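Local coordinates for protein PpiC-type peptidyl-prolyl cis-trans isomerase (Novosphingobium aromaticivorans, PDB 3GPK) that probably catalyses the cis-trans isomerisation of peptidyl-prolyl bonds as a periplasmic parvulin-type rotamase, of which this chain is the PpiC-type domain, at residues Lys31-Leu36 / Ala86-Ile91; Gly40-Tyr45 / Phe95-Leu100. All coordinates share one frame; numbering follows the deposited sequence.

In the fold
Both contacts bind helices to one antiparallel sheet, and their centres lie about 8 Å apart. In interaction 1, helix 22-37 meets strand 85-91, an outermost strand; in interaction 2, the following helix, 42-49, meets strand 94-104, its neighbour in the sheet. Along the chain the two helical segments come first and the two strand segments later, in the same order, so that the contacts interleave. Strand pairing ties them together, Val89 N lying 2.8 Å from Ser96 O, while Ile97 touches Val33 of interaction 1 as well as Phe42. Consecutive helices thus close over consecutive strands, as in the compact parvulin fold of PpiC-type domains.

Interaction 1: Lys31-Leu36 / Ala86-Ile91; sequences KIVEQL and AGPVEI
Val33, on helix 22-37, reaches Gly87 and Pro88 of the edge strand 85-91 through its two methyl groups. Its CB bond is directed at the strand, and there the branches part. CG1 lies anti to the backbone N (chi1 172°), which leaves CG2 anti to the carbonyl carbon and puts both methyls on the strand side. CG2 makes the closest approach, 3.7 Å to Pro88 CD, the ring carbon bonded to the proline nitrogen; the same methyl stands 3.9 Å from Gly87 O. CG1 is more distant, 4.1 Å from Gly87 O. The isopropyl group and the pyrrolidine ring meet obliquely, with a small area buried between the segments. The peptide bond joining Gly87 to Pro88 is cis, and Gly87 takes backbone angles (phi 115°) that a side chain would strain. Earlier on helix 22-37, Phe26, Ala29 and Glu30 also touch Pro88, while Val33 itself packs on Ile97 of the neighbouring strand. With no hydrogen bond across the two segments, the contact rests on van der Waals packing of methyls against a proline ring and a carbonyl oxygen, joining helix to sheet edge without directional bonds.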
ATOM      1  N   LYS A  31       1.000  11.247   9.027  1.00  9.80           N
ATOM      2  CA  LYS A  31      -0.239  11.688   9.661  1.00 11.10           C
ATOM      3  C   LYS A  31      -1.407  10.843   9.149  1.00 11.24           C
ATOM      4  O   LYS A  31      -2.341  10.543   9.893  1.00 10.24           O
ATOM      5  CB  LYS A  31      -0.490  13.175   9.380  1.00 12.53           C
ATOM      6  CG  LYS A  31       0.419  14.119  10.171  1.00 17.34           C
ATOM      7  CD  LYS A  31       0.227  13.946  11.672  1.00 21.96           C
ATOM      8  CE  LYS A  31       0.937  15.038  12.459  1.00 26.31           C
ATOM      9  NZ  LYS A  31       0.711  14.906  13.929  1.00 29.04           N
ATOM     10  N   ILE A  32      -1.351  10.457   7.878  1.00  9.33           N
ATOM     11  CA  ILE A  32      -2.404   9.635   7.297  1.00  8.31           C
ATOM     12  C   ILE A  32      -2.356   8.243   7.923  1.00  7.86           C
ATOM     13  O   ILE A  32      -3.385   7.682   8.287  1.00  7.36           O
ATOM     14  CB  ILE A  32      -2.250   9.548   5.759  1.00  8.99           C
ATOM     15  CG1 ILE A  32      -2.534  10.924   5.145  1.00  9.44           C
ATOM     16  CG2 ILE A  32      -3.209   8.496   5.181  1.00  8.00           C
ATOM     17  CD1 ILE A  32      -2.065  11.070   3.702  1.00 11.22           C
ATOM     18  N   VAL A  33      -1.154   7.693   8.061  1.00  9.07           N
ATOM     19  CA  VAL A  33      -1.004   6.376   8.669  1.00  8.96           C
ATOM     20  C   VAL A  33      -1.584   6.409  10.081  1.00  9.76           C
ATOM     21  O   VAL A  33      -2.265   5.477  10.505  1.00  8.11           O
ATOM     22  CB  VAL A  33       0.488   5.955   8.727  1.00  8.82           C
ATOM     23  CG1 VAL A  33       0.638   4.678   9.533  1.00 12.16           C
ATOM     24  CG2 VAL A  33       1.011   5.732   7.319  1.00 11.32           C
ATOM     25  N   GLU A  34      -1.319   7.495  10.801  1.00  9.49           N
ATOM     26  CA  GLU A  34      -1.836   7.654  12.156  1.00 11.07           C
ATOM     27  C   GLU A  34      -3.363   7.583  12.165  1.00 10.99           C
ATOM     28  O   GLU A  34      -3.950   6.897  12.994  1.00 11.15           O
ATOM     29  CB  GLU A  34      -1.360   8.986  12.746  1.00 14.44           C
ATOM     30  CG  GLU A  34      -1.882   9.264  14.135  1.00 23.78           C
ATOM     31  CD  GLU A  34      -1.210  10.460  14.785  1.00 27.72           C
ATOM     32  OE1 GLU A  34      -1.321  11.584  14.249  1.00 29.87           O
ATOM     33  OE2 GLU A  34      -0.568  10.270  15.839  1.00 31.51           O
ATOM     34  N   GLN A  35      -4.008   8.292  11.242  1.00  9.81           N
ATOM     35  CA  GLN A  35      -5.468   8.268  11.160  1.00  8.95           C
ATOM     36  C   GLN A  35      -5.998   6.886  10.800  1.00  9.63           C
ATOM     37  O   GLN A  35      -7.044   6.467  11.296  1.00 10.99           O
ATOM     38  CB  GLN A  35      -5.959   9.283  10.123  1.00  9.34           C
ATOM     39  CG  GLN A  35      -5.759  10.736  10.529  1.00 11.53           C
ATOM     40  CD  GLN A  35      -6.434  11.059  11.845  1.00 13.85           C
ATOM     41  OE1 GLN A  35      -7.601  10.720  12.057  1.00 15.16           O
ATOM     42  NE2 GLN A  35      -5.704  11.709  12.740  1.00 17.16           N
ATOM     43  N   LEU A  36      -5.282   6.180   9.929  1.00  8.57           N
ATOM     44  CA  LEU A  36      -5.706   4.849   9.516  1.00  8.39           C
ATOM     45  C   LEU A  36      -5.572   3.858  10.664  1.00  9.40           C
ATOM     46  O   LEU A  36      -6.468   3.054  10.907  1.00 10.50           O
ATOM     47  CB  LEU A  36      -4.875   4.374   8.310  1.00  7.85           C
ATOM     48  CG  LEU A  36      -5.076   5.155   7.004  1.00  7.17           C
ATOM     49  CD1 LEU A  36      -4.027   4.719   5.985  1.00  9.09           C
ATOM     50  CD2 LEU A  36      -6.485   4.946   6.468  1.00  9.78           C
ATOM     51  N   ALA A  86       1.179  -0.733   6.564  1.00  9.92           N
ATOM     52  CA  ALA A  86       2.630  -0.602   6.574  1.00 11.60           C
ATOM     53  C   ALA A  86       3.028   0.715   5.924  1.00 10.87           C
ATOM     54  O   ALA A  86       2.353   1.195   5.023  1.00 11.86           O
ATOM     55  CB  ALA A  86       3.275  -1.769   5.827  1.00 11.92           C
ATOM     56  N   GLY A  87       4.119   1.306   6.392  1.00 11.16           N
ATOM     57  CA  GLY A  87       4.561   2.552   5.806  1.00 11.85           C
ATOM     58  C   GLY A  87       4.494   3.733   6.749  1.00 11.64           C
ATOM     59  O   GLY A  87       4.202   3.575   7.940  1.00 13.21           O
ATOM     60  N   PRO A  88       4.747   4.944   6.236  1.00 12.46           N
ATOM     61  CA  PRO A  88       5.078   5.152   4.821  1.00 11.08           C
ATOM     62  C   PRO A  88       6.402   4.529   4.396  1.00 11.55           C
ATOM     63  O   PRO A  88       7.385   4.542   5.144  1.00 12.60           O
ATOM     64  CB  PRO A  88       5.072   6.675   4.676  1.00 12.81           C
ATOM     65  CG  PRO A  88       5.322   7.170   6.044  1.00 18.42           C
ATOM     66  CD  PRO A  88       4.621   6.223   6.952  1.00 15.01           C
ATOM     67  N   VAL A  89       6.408   3.969   3.193  1.00 10.30           N
ATOM     68  CA  VAL A  89       7.597   3.337   2.638  1.00 10.07           C
ATOM     69  C   VAL A  89       8.113   4.192   1.492  1.00 10.23           C
ATOM     70  O   VAL A  89       7.373   4.483   0.550  1.00 10.43           O
ATOM     71  CB  VAL A  89       7.277   1.931   2.080  1.00 10.00           C
ATOM     72  CG1 VAL A  89       8.532   1.302   1.494  1.00 12.19           C
ATOM     73  CG2 VAL A  89       6.704   1.048   3.176  1.00 12.62           C
ATOM     74  N   GLU A  90       9.380   4.595   1.560  1.00 10.06           N
ATOM     75  CA  GLU A  90       9.943   5.407   0.490  1.00 11.18           C
ATOM     76  C   GLU A  90      10.184   4.601  -0.778  1.00 12.30           C
ATOM     77  O   GLU A  90      10.647   3.466  -0.719  1.00 12.97           O
ATOM     78  CB  GLU A  90      11.280   6.040   0.909  1.00 13.65           C
ATOM     79  CG  GLU A  90      11.911   6.850  -0.219  1.00 14.59           C
ATOM     80  CD  GLU A  90      13.232   7.508   0.149  1.00 17.47           C
ATOM     81  OE1 GLU A  90      13.831   7.136   1.179  1.00 21.45           O
ATOM     82  OE2 GLU A  90      13.674   8.395  -0.610  1.00 17.14           O
ATOM     83  N   ILE A  91       9.844   5.193  -1.918  1.00 12.57           N
ATOM     84  CA  ILE A  91      10.098   4.579  -3.216  1.00 13.21           C
ATOM     85  C   ILE A  91      10.693   5.707  -4.047  1.00 14.32           C
ATOM     86  O   ILE A  91      10.711   6.850  -3.606  1.00 14.58           O
ATOM     87  CB  ILE A  91       8.822   4.014  -3.890  1.00 12.91           C
ATOM     88  CG1 ILE A  91       7.762   5.105  -4.056  1.00 12.23           C
ATOM     89  CG2 ILE A  91       8.300   2.839  -3.076  1.00 14.33           C
ATOM     90  CD1 ILE A  91       6.542   4.633  -4.811  1.00 13.43           C
TER

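Interaction 2: Gly40-Tyr45 / Phe95-Leu100; sequences GSFVAY and FSILYL
Phe42, in the first turn of helix 42-49, lays its ring against Tyr99 and Ile97 of strand 94-104. The closest touch is made by the tyrosine's methylene: Tyr99 CB sits over one face of the phenylalanine ring, 3.5 Å from Phe42 CE1. This is a CH-pi contact, with CB 3.7 Å from the ring centroid and 21° off the normal. The two aromatic rings are tilted by 30° and slid so far apart that they barely overlap, their centroids 5.3 Å from each other; Tyr99 CD2 comes to 3.9 Å from Phe42 CG. At the edge of the phenylalanine ring, in its plane, lies the backbone oxygen of Ile97, 4.0 Å from Phe42 CZ. Ile97 CG2 adds a looser apolar touch to Phe42 CE1. With CG anti to the backbone N (chi1 -168°), the phenylalanine ring extends from the helix to the strand. An alanine here is likely to leave Tyr99 CB and the Ile97 methyl without their aromatic neighbour and to open a gap between helix and sheet. One shell out, Ser41 is the N-cap of the helix: its OG accepts from Ala44 N over 3.2 Å, which helps to fix the turn that presents Phe42. Ile13 and Leu85 also touch the phenylalanine, packing it onto three adjacent strands (7-16, 94-104 and 85-91) in the helix-on-sheet core of the PpiC-type domain, and strand pairing of Ile97 with Ile13 and of Tyr99 with Gly11 sets the strand in place. Because no hydrogen bond crosses between the two segments, the buried seam depends on one phenylalanine face meeting a methylene, with looser ring and methyl contacts beside it, while the polar work of starting the helix is done within its own segment.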
ATOM      1  N   GLY A  40      -9.480   5.104  10.667  1.00 11.20           N
ATOM      2  CA  GLY A  40      -9.928   5.709   9.425  1.00 10.51           C
ATOM      3  C   GLY A  40     -10.088   4.733   8.271  1.00 10.09           C
ATOM      4  O   GLY A  40      -9.380   3.727   8.181  1.00 10.86           O
ATOM      5  N   SER A  41     -11.023   5.038   7.378  1.00  8.77           N
ATOM      6  CA  SER A  41     -11.294   4.200   6.214  1.00  8.11           C
ATOM      7  C   SER A  41     -10.171   4.308   5.202  1.00  8.23           C
ATOM      8  O   SER A  41      -9.872   5.401   4.728  1.00  9.09           O
ATOM      9  CB  SER A  41     -12.603   4.632   5.549  1.00 10.76           C
ATOM     10  OG  SER A  41     -12.742   4.024   4.276  1.00 11.98           O
ATOM     11  N   PHE A  42      -9.559   3.181   4.861  1.00  8.78           N
ATOM     12  CA  PHE A  42      -8.467   3.201   3.894  1.00  9.19           C
ATOM     13  C   PHE A  42      -8.965   3.746   2.561  1.00  8.91           C
ATOM     14  O   PHE A  42      -8.279   4.518   1.893  1.00 11.20           O
ATOM     15  CB  PHE A  42      -7.900   1.798   3.674  1.00  8.77           C
ATOM     16  CG  PHE A  42      -6.606   1.787   2.911  1.00  9.98           C
ATOM     17  CD1 PHE A  42      -5.395   1.960   3.576  1.00  9.26           C
ATOM     18  CD2 PHE A  42      -6.598   1.644   1.525  1.00 10.08           C
ATOM     19  CE1 PHE A  42      -4.192   1.992   2.875  1.00 10.22           C
ATOM     20  CE2 PHE A  42      -5.402   1.678   0.812  1.00  9.34           C
ATOM     21  CZ  PHE A  42      -4.193   1.855   1.492  1.00  8.37           C
ATOM     22  N   VAL A  43     -10.160   3.313   2.166  1.00 10.04           N
ATOM     23  CA  VAL A  43     -10.760   3.754   0.912  1.00 10.00           C
ATOM     24  C   VAL A  43     -10.943   5.265   0.892  1.00  9.84           C
ATOM     25  O   VAL A  43     -10.635   5.922  -0.097  1.00  9.70           O
ATOM     26  CB  VAL A  43     -12.131   3.073   0.682  1.00 11.91           C
ATOM     27  CG1 VAL A  43     -12.857   3.731  -0.493  1.00 12.60           C
ATOM     28  CG2 VAL A  43     -11.930   1.588   0.410  1.00 14.67           C
ATOM     29  N   ALA A  44     -11.454   5.813   1.988  1.00  9.45           N
ATOM     30  CA  ALA A  44     -11.677   7.250   2.071  1.00  9.48           C
ATOM     31  C   ALA A  44     -10.376   8.033   1.968  1.00  9.10           C
ATOM     32  O   ALA A  44     -10.296   9.015   1.226  1.00  9.72           O
ATOM     33  CB  ALA A  44     -12.385   7.590   3.365  1.00 10.35           C
ATOM     34  N   TYR A  45      -9.360   7.609   2.715  1.00  8.37           N
ATOM     35  CA  TYR A  45      -8.086   8.307   2.675  1.00  7.23           C
ATOM     36  C   TYR A  45      -7.401   8.153   1.324  1.00  8.15           C
ATOM     37  O   TYR A  45      -6.760   9.085   0.845  1.00  8.16           O
ATOM     38  CB  TYR A  45      -7.184   7.834   3.822  1.00  7.62           C
ATOM     39  CG  TYR A  45      -7.497   8.535   5.124  1.00  7.87           C
ATOM     40  CD1 TYR A  45      -6.841   9.717   5.472  1.00  8.00           C
ATOM     41  CD2 TYR A  45      -8.513   8.076   5.965  1.00  8.12           C
ATOM     42  CE1 TYR A  45      -7.193  10.427   6.612  1.00  7.65           C
ATOM     43  CE2 TYR A  45      -8.872   8.785   7.114  1.00  9.23           C
ATOM     44  CZ  TYR A  45      -8.210   9.966   7.427  1.00  8.11           C
ATOM     45  OH  TYR A  45      -8.587  10.718   8.518  1.00  9.24           O
ATOM     46  N   PHE A  95       6.314   8.302  -1.501  1.00  9.52           N
ATOM     47  CA  PHE A  95       6.045   7.374  -0.405  1.00  8.70           C
ATOM     48  C   PHE A  95       4.722   6.658  -0.596  1.00  7.46           C
ATOM     49  O   PHE A  95       3.781   7.224  -1.130  1.00 10.43           O
ATOM     50  CB  PHE A  95       5.976   8.120   0.927  1.00  9.16           C
ATOM     51  CG  PHE A  95       7.268   8.745   1.342  1.00 10.32           C
ATOM     52  CD1 PHE A  95       8.235   7.995   2.010  1.00 11.74           C
ATOM     53  CD2 PHE A  95       7.533  10.077   1.046  1.00 12.43           C
ATOM     54  CE1 PHE A  95       9.455   8.565   2.381  1.00 14.33           C
ATOM     55  CE2 PHE A  95       8.751  10.656   1.411  1.00 12.30           C
ATOM     56  CZ  PHE A  95       9.709   9.895   2.080  1.00 13.79           C
ATOM     57  N   SER A  96       4.661   5.414  -0.142  1.00  9.29           N
ATOM     58  CA  SER A  96       3.434   4.636  -0.231  1.00  8.86           C
ATOM     59  C   SER A  96       3.066   4.055   1.124  1.00  9.20           C
ATOM     60  O   SER A  96       3.939   3.745   1.942  1.00  9.37           O
ATOM     61  CB  SER A  96       3.576   3.480  -1.221  1.00  9.46           C
ATOM     62  OG  SER A  96       3.667   3.956  -2.547  1.00 11.06           O
ATOM     63  N   ILE A  97       1.762   3.949   1.354  1.00  8.84           N
ATOM     64  CA  ILE A  97       1.213   3.351   2.557  1.00  6.72           C
ATOM     65  C   ILE A  97       0.511   2.109   2.020  1.00  8.12           C
ATOM     66  O   ILE A  97      -0.250   2.193   1.057  1.00  9.51           O
ATOM     67  CB  ILE A  97       0.170   4.265   3.240  1.00  6.78           C
ATOM     68  CG1 ILE A  97       0.820   5.589   3.649  1.00  9.83           C
ATOM     69  CG2 ILE A  97      -0.416   3.560   4.472  1.00  7.57           C
ATOM     70  CD1 ILE A  97      -0.185   6.627   4.157  1.00  8.91           C
ATOM     71  N   LEU A  98       0.774   0.957   2.623  1.00  7.72           N
ATOM     72  CA  LEU A  98       0.149  -0.275   2.163  1.00  8.21           C
ATOM     73  C   LEU A  98      -0.813  -0.854   3.183  1.00 10.06           C
ATOM     74  O   LEU A  98      -0.668  -0.650   4.389  1.00  9.97           O
ATOM     75  CB  LEU A  98       1.214  -1.328   1.851  1.00  9.21           C
ATOM     76  CG  LEU A  98       2.301  -0.970   0.848  1.00  9.87           C
ATOM     77  CD1 LEU A  98       3.282  -2.131   0.775  1.00 12.79           C
ATOM     78  CD2 LEU A  98       1.691  -0.669  -0.524  1.00 10.71           C
ATOM     79  N   TYR A  99      -1.804  -1.576   2.673  1.00  9.43           N
ATOM     80  CA  TYR A  99      -2.800  -2.237   3.498  1.00 10.88           C
ATOM     81  C   TYR A  99      -2.980  -3.632   2.921  1.00 11.08           C
ATOM     82  O   TYR A  99      -3.409  -3.790   1.775  1.00 10.64           O
ATOM     83  CB  TYR A  99      -4.118  -1.456   3.460  1.00 12.42           C
ATOM     84  CG  TYR A  99      -5.227  -2.043   4.311  1.00 13.88           C
ATOM     85  CD1 TYR A  99      -4.959  -2.579   5.570  1.00 16.66           C
ATOM     86  CD2 TYR A  99      -6.550  -2.023   3.873  1.00 16.58           C
ATOM     87  CE1 TYR A  99      -5.982  -3.082   6.375  1.00 20.02           C
ATOM     88  CE2 TYR A  99      -7.581  -2.524   4.670  1.00 21.00           C
ATOM     89  CZ  TYR A  99      -7.287  -3.050   5.919  1.00 21.58           C
ATOM     90  OH  TYR A  99      -8.302  -3.544   6.707  1.00 24.82           O
ATOM     91  N   LEU A 100      -2.624  -4.649   3.699  1.00 10.95           N
ATOM     92  CA  LEU A 100      -2.769  -6.020   3.230  1.00 11.79           C
ATOM     93  C   LEU A 100      -4.200  -6.488   3.468  1.00 12.74           C
ATOM     94  O   LEU A 100      -4.538  -6.995   4.540  1.00 14.13           O
ATOM     95  CB  LEU A 100      -1.773  -6.940   3.934  1.00 12.56           C
ATOM     96  CG  LEU A 100      -1.730  -8.368   3.372  1.00 12.23           C
ATOM     97  CD1 LEU A 100      -1.509  -8.337   1.862  1.00 12.91           C
ATOM     98  CD2 LEU A 100      -0.613  -9.143   4.055  1.00 13.98           C
TER